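Local coordinates for ParM protein (Staphylococcus aureus, PDB 3JS6) that polymerises into actin-like filaments that probably drive the segregation of plasmid DNA to daughter cells, at residues V4-L9 against L333-K338; A180-K185 against Q202-V207. One frame throughout, in Å; residues are numbered along the deposited sequence.

Contact 1: V4-L9 against L333-K338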
loop_
_atom_site.group_PDB
_atom_site.type_symbol
_atom_site.label_atom_id
_atom_site.label_comp_id
_atom_site.label_asym_id
_atom_site.label_seq_id
_atom_site.Cartn_x
_atom_site.Cartn_y
_atom_site.Cartn_z
ATOM N N VAL A 4 -6.001 3.574 23.446
ATOM C CA VAL A 4 -6.143 3.697 21.992
ATOM C C VAL A 4 -4.935 3.238 21.165
ATOM O O VAL A 4 -3.795 3.580 21.455
ATOM C CB VAL A 4 -6.483 5.145 21.632
ATOM C CG1 VAL A 4 -6.731 5.276 20.150
ATOM C CG2 VAL A 4 -7.709 5.616 22.440
ATOM N N TYR A 5 -5.207 2.458 20.129
ATOM C CA TYR A 5 -4.168 1.932 19.239
ATOM C C TYR A 5 -4.213 2.606 17.879
ATOM O O TYR A 5 -5.237 3.154 17.497
ATOM C CB TYR A 5 -4.368 0.440 19.034
ATOM C CG TYR A 5 -4.208 -0.364 20.281
ATOM C CD1 TYR A 5 -5.323 -0.845 20.975
ATOM C CD2 TYR A 5 -2.943 -0.640 20.788
ATOM C CE1 TYR A 5 -5.171 -1.585 22.140
ATOM C CE2 TYR A 5 -2.785 -1.373 21.949
ATOM C CZ TYR A 5 -3.898 -1.842 22.620
ATOM O OH TYR A 5 -3.735 -2.558 23.793
ATOM N N VAL A 6 -3.112 2.550 17.133
ATOM C CA VAL A 6 -3.096 3.174 15.827
ATOM C C VAL A 6 -3.048 2.111 14.730
ATOM O O VAL A 6 -2.152 1.279 14.717
ATOM C CB VAL A 6 -1.880 4.128 15.687
ATOM C CG1 VAL A 6 -1.723 4.589 14.239
ATOM C CG2 VAL A 6 -2.088 5.361 16.592
HETATM N N MSE A 7 -4.040 2.121 13.849
HETATM C CA MSE A 7 -4.081 1.184 12.722
HETATM C C MSE A 7 -3.681 1.962 11.480
HETATM O O MSE A 7 -4.281 3.002 11.192
HETATM C CB MSE A 7 -5.476 0.639 12.464
HETATM C CG MSE A 7 -6.017 -0.389 13.460
HETATM SE SE MSE A 7 -7.794 -1.021 12.826
HETATM C CE MSE A 7 -8.080 -2.455 14.054
ATOM N N ALA A 8 -2.685 1.456 10.745
ATOM C CA ALA A 8 -2.244 2.091 9.519
ATOM C C ALA A 8 -2.579 1.077 8.428
ATOM O O ALA A 8 -2.222 -0.093 8.534
ATOM C CB ALA A 8 -0.770 2.360 9.550
ATOM N N LEU A 9 -3.277 1.542 7.399
ATOM C CA LEU A 9 -3.729 0.675 6.306
ATOM C C LEU A 9 -3.436 1.293 4.965
ATOM O O LEU A 9 -3.524 2.504 4.807
ATOM C CB LEU A 9 -5.232 0.446 6.414
ATOM C CG LEU A 9 -5.678 -0.535 7.501
ATOM C CD1 LEU A 9 -7.207 -0.433 7.732
ATOM C CD2 LEU A 9 -5.282 -1.967 7.057
ATOM N N LEU A 333 1.149 9.798 11.292
ATOM C CA LEU A 333 0.027 10.734 11.348
ATOM C C LEU A 333 -1.026 10.178 12.311
ATOM O O LEU A 333 -1.731 10.932 12.993
ATOM C CB LEU A 333 -0.600 10.911 9.949
ATOM C CG LEU A 333 0.264 11.604 8.879
ATOM C CD1 LEU A 333 -0.496 11.667 7.562
ATOM C CD2 LEU A 333 0.613 13.031 9.348
ATOM N N GLY A 334 -1.136 8.852 12.349
ATOM C CA GLY A 334 -2.091 8.213 13.240
ATOM C C GLY A 334 -1.719 8.473 14.700
ATOM O O GLY A 334 -2.608 8.649 15.538
ATOM N N GLU A 335 -0.417 8.490 15.001
ATOM C CA GLU A 335 0.064 8.735 16.365
ATOM C C GLU A 335 -0.343 10.129 16.807
ATOM O O GLU A 335 -0.746 10.340 17.962
ATOM C CB GLU A 335 1.588 8.626 16.436
ATOM C CG GLU A 335 2.149 7.213 16.242
ATOM C CD GLU A 335 1.839 6.281 17.406
ATOM O OE1 GLU A 335 2.240 5.097 17.338
ATOM O OE2 GLU A 335 1.202 6.726 18.388
ATOM N N LEU A 336 -0.218 11.079 15.881
ATOM C CA LEU A 336 -0.590 12.457 16.160
ATOM C C LEU A 336 -2.090 12.535 16.342
ATOM O O LEU A 336 -2.581 13.272 17.200
ATOM C CB LEU A 336 -0.161 13.372 15.020
ATOM C CG LEU A 336 1.356 13.561 14.892
ATOM C CD1 LEU A 336 1.619 14.587 13.817
ATOM C CD2 LEU A 336 1.953 14.027 16.213
ATOM N N LEU A 337 -2.836 11.774 15.543
ATOM C CA LEU A 337 -4.294 11.799 15.696
ATOM C C LEU A 337 -4.671 11.171 17.049
ATOM O O LEU A 337 -5.635 11.598 17.710
ATOM C CB LEU A 337 -4.981 11.037 14.554
ATOM C CG LEU A 337 -6.512 11.123 14.533
ATOM C CD1 LEU A 337 -6.948 12.579 14.378
ATOM C CD2 LEU A 337 -7.052 10.289 13.405
ATOM N N LYS A 338 -3.917 10.162 17.460
ATOM C CA LYS A 338 -4.160 9.491 18.733
ATOM C C LYS A 338 -3.952 10.478 19.892
ATOM O O LYS A 338 -4.696 10.471 20.873
ATOM C CB LYS A 338 -3.218 8.300 18.894
ATOM C CG LYS A 338 -3.185 7.704 20.299
ATOM C CD LYS A 338 -2.240 6.523 20.358
ATOM C CE LYS A 338 -1.989 6.086 21.789
ATOM N NZ LYS A 338 -1.146 4.874 21.844
#

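Contact 2: A180-K185 against Q202-V207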
loop_
_atom_site.group_PDB
_atom_site.type_symbol
_atom_site.label_atom_id
_atom_site.label_comp_id
_atom_site.label_asym_id
_atom_site.label_seq_id
_atom_site.Cartn_x
_atom_site.Cartn_y
_atom_site.Cartn_z
ATOM N N ALA A 180 14.015 20.608 6.728
ATOM C CA ALA A 180 14.233 20.723 5.296
ATOM C C ALA A 180 12.982 20.431 4.463
ATOM O O ALA A 180 12.769 21.044 3.416
ATOM C CB ALA A 180 15.356 19.797 4.864
ATOM N N PHE A 181 12.155 19.502 4.934
ATOM C CA PHE A 181 10.954 19.113 4.204
ATOM C C PHE A 181 9.913 20.224 4.103
ATOM O O PHE A 181 9.201 20.313 3.109
ATOM C CB PHE A 181 10.332 17.867 4.858
ATOM C CG PHE A 181 9.150 17.313 4.115
ATOM C CD1 PHE A 181 9.285 16.834 2.822
ATOM C CD2 PHE A 181 7.892 17.282 4.713
ATOM C CE1 PHE A 181 8.181 16.326 2.124
ATOM C CE2 PHE A 181 6.784 16.778 4.030
ATOM C CZ PHE A 181 6.930 16.298 2.730
ATOM N N THR A 182 9.836 21.074 5.120
ATOM C CA THR A 182 8.850 22.155 5.123
ATOM C C THR A 182 9.043 23.151 3.985
ATOM O O THR A 182 8.077 23.769 3.525
ATOM C CB THR A 182 8.859 22.933 6.467
ATOM O OG1 THR A 182 10.110 23.607 6.628
ATOM C CG2 THR A 182 8.666 21.985 7.632
ATOM N N GLU A 183 10.269 23.346 3.532
ATOM C CA GLU A 183 10.503 24.274 2.437
ATOM C C GLU A 183 11.398 23.664 1.366
ATOM O O GLU A 183 12.211 24.354 0.766
ATOM C CB GLU A 183 11.115 25.575 2.958
ATOM C CG GLU A 183 11.752 25.455 4.334
ATOM C CD GLU A 183 12.369 26.756 4.806
ATOM O OE1 GLU A 183 11.612 27.650 5.237
ATOM O OE2 GLU A 183 13.610 26.881 4.745
ATOM N N GLY A 184 11.244 22.375 1.095
ATOM C CA GLY A 184 12.064 21.748 0.085
ATOM C C GLY A 184 11.254 21.201 -1.054
ATOM O O GLY A 184 10.029 21.273 -1.045
ATOM N N LYS A 185 11.949 20.669 -2.053
ATOM C CA LYS A 185 11.311 20.083 -3.225
ATOM C C LYS A 185 11.692 18.608 -3.229
ATOM O O LYS A 185 12.880 18.253 -3.179
ATOM C CB LYS A 185 11.808 20.772 -4.488
ATOM C CG LYS A 185 11.102 20.344 -5.749
ATOM C CD LYS A 185 11.383 21.345 -6.859
ATOM C CE LYS A 185 10.868 20.867 -8.198
ATOM N NZ LYS A 185 10.943 21.949 -9.212
ATOM N N GLN A 202 6.456 20.516 -3.127
ATOM C CA GLN A 202 7.243 21.709 -2.849
ATOM C C GLN A 202 6.618 22.346 -1.609
ATOM O O GLN A 202 5.405 22.620 -1.570
ATOM C CB GLN A 202 7.189 22.681 -4.028
ATOM C CG GLN A 202 7.844 24.039 -3.744
ATOM C CD GLN A 202 9.345 24.042 -3.972
ATOM O OE1 GLN A 202 9.807 23.883 -5.097
ATOM N NE2 GLN A 202 10.111 24.228 -2.900
ATOM N N ASN A 203 7.436 22.564 -0.591
ATOM C CA ASN A 203 6.946 23.149 0.658
ATOM C C ASN A 203 5.715 22.388 1.113
ATOM O O ASN A 203 4.662 22.980 1.384
ATOM C CB ASN A 203 6.605 24.636 0.482
ATOM C CG ASN A 203 7.761 25.433 -0.114
ATOM O OD1 ASN A 203 8.924 25.071 0.043
ATOM N ND2 ASN A 203 7.439 26.527 -0.796
HETATM N N MSE A 204 5.853 21.065 1.136
HETATM C CA MSE A 204 4.811 20.158 1.590
HETATM C C MSE A 204 3.547 20.081 0.785
HETATM O O MSE A 204 2.587 19.454 1.228
HETATM C CB MSE A 204 4.434 20.478 3.034
HETATM C CG MSE A 204 5.579 20.284 4.003
HETATM SE SE MSE A 204 5.031 20.495 5.836
HETATM C CE MSE A 204 4.779 22.464 5.794
ATOM N N LYS A 205 3.514 20.701 -0.385
ATOM C CA LYS A 205 2.298 20.630 -1.170
ATOM C C LYS A 205 2.590 20.018 -2.529
ATOM O O LYS A 205 3.560 20.392 -3.184
ATOM C CB LYS A 205 1.692 22.031 -1.339
ATOM C CG LYS A 205 0.280 21.998 -1.876
ATOM C CD LYS A 205 -0.273 23.381 -2.143
ATOM C CE LYS A 205 -0.102 24.275 -1.280
ATOM N N ARG A 206 1.741 19.093 -2.960
ATOM C CA ARG A 206 1.959 18.439 -4.241
ATOM C C ARG A 206 1.850 19.421 -5.392
ATOM O O ARG A 206 0.950 20.262 -5.420
ATOM C CB ARG A 206 0.952 17.307 -4.424
ATOM C CG ARG A 206 1.038 16.570 -5.752
ATOM C CD ARG A 206 0.181 15.315 -5.639
ATOM N NE ARG A 206 0.247 14.478 -6.824
ATOM C CZ ARG A 206 -0.417 14.721 -7.943
ATOM N NH1 ARG A 206 -1.206 15.785 -8.023
ATOM N NH2 ARG A 206 -0.288 13.905 -8.981
ATOM N N VAL A 207 2.780 19.312 -6.335
ATOM C CA VAL A 207 2.808 20.163 -7.527
ATOM C C VAL A 207 2.336 19.342 -8.732
ATOM O O VAL A 207 3.116 18.586 -9.336
ATOM C CB VAL A 207 4.230 20.670 -7.829
ATOM C CG1 VAL A 207 4.176 21.668 -8.958
ATOM C CG2 VAL A 207 4.848 21.319 -6.584
HETATM O O HOH W 1 8.146 19.832 0.577
#

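Contact 1: V4-L9 against L333-K338
Val-6 and Gly-334 bring strand 4-9 and helix 333-338 together, their CA atoms 5.8 Å apart. The isopropyl group of Val-6 points at the helix and straddles the glycine: Val-6 CG1, anti to the backbone N (chi1 170°), lies 3.8 Å from Gly-334 CA, while Val-6 CG2 rests 3.5 Å from Gly-334 O. The helix can come this near because Gly-334 has no side chain; a CB there would run into Val-6 CG1. That carbonyl oxygen also accepts the backbone N-H of Lys-338, so the methyl touches an atom already engaged within the helix. Val-6 CG2 meets two more side chains: Lys-338, with CB at 3.9 Å, and Glu-335, whose bend at chi2 (-70°) turns CD back toward the strand, with OE2 4.0 Å from Val-6 CG2.

One turn on from the glycine, Lys-338 sends a fully extended side chain to the backbone of Val-4. Its CD passes Val-6 CG2, CE lies 3.1 Å from Val-4 O, and NZ gives the same oxygen a weak hydrogen bond of 3.0 Å. The lysine thus covers the strand with its methylenes as well as its amine. Beyond the segments, Ala-8 carries the packing on to Val-327 and Glu-331, and Val-4 touches Glu-342, all on the same helix. Met-7 faces the other way, onto helix 90-104. The axes of strand 4-9 and helix 333-338 run roughly antiparallel (151°). The strand therefore lies between helices 325-342 and 90-104, consistent with the layered alpha/beta domain of the actin fold.

Contact 2: A180-K185 against Q202-V207
Gly-184 O is gripped by Asn-203 N and by a water. The backbone N-H of Asn-203 reaches Gly-184 O with N at 2.9 Å, fairly straight (160° at the hydrogen) and close to the carbonyl plane, and Gln-202 CA adds a CA-H...O contact. The water donates to Gly-184 O and to Phe-181 O and accepts from Met-204 N at 2.7 Å, so it ties the carbonyls of Phe-181 and Gly-184 to the turn.

Asn-203 and Met-204 occupy the corners of a type I' turn from Gln-202 to Lys-205, a tight beta-hairpin connection between strands 196-202 and 205-214. Lys-185 and Gln-202 form an antiparallel non-hydrogen-bonded pair in the same sheet. Gln-202 bends at chi2 (85°), and its OE1 lies 3.5 Å from Lys-185 CD; Gln-202 NE2 donates to Asn-203 OD1 from above that carbonyl's plane. Asn-203 OD1 also sits 3.0 Å from Glu-183 CA, a close approach. The extended lysine carries NZ past the glutamine to a salt bridge with Glu-210.

On the helix side, Met-204, a selenomethionine, crosses Phe-181 obliquely: Met-204 CG is 3.7 Å from Phe-181 CE2, and Met-204 SE makes a Met-aromatic contact 5.3 Å from the Phe-181 ring centroid. A bend at chi3 (-72°) brings Met-204 CE beside Thr-182 CA and CB. The Phe-181 ring also packs on Met-164 and Leu-167 of helix 162-169 and meets Tyr-186 edge-to-face.

In the fold
From the N terminus, the chain enters strand 4-11 of the large mixed sheet, which finds its partner in contact 1 only when helix 325-342 arrives at the far end of the modelled chain. Contact 1 thus closes a loop of more than 300 residues, bringing the two ends of the modelled chain together on one domain. Contact 2 falls wholly within that span: the chain leaves helix 179-182, runs through strands 185-191 and 196-202, and turns back at 202-205, closing a loop of 16 residues at one end of the five-stranded sheet. The centres of contacts 1 and 2 lie about 23 Å apart. The nearest atoms of contacts 1 and 2 are about 9 Å apart, so the two do not touch.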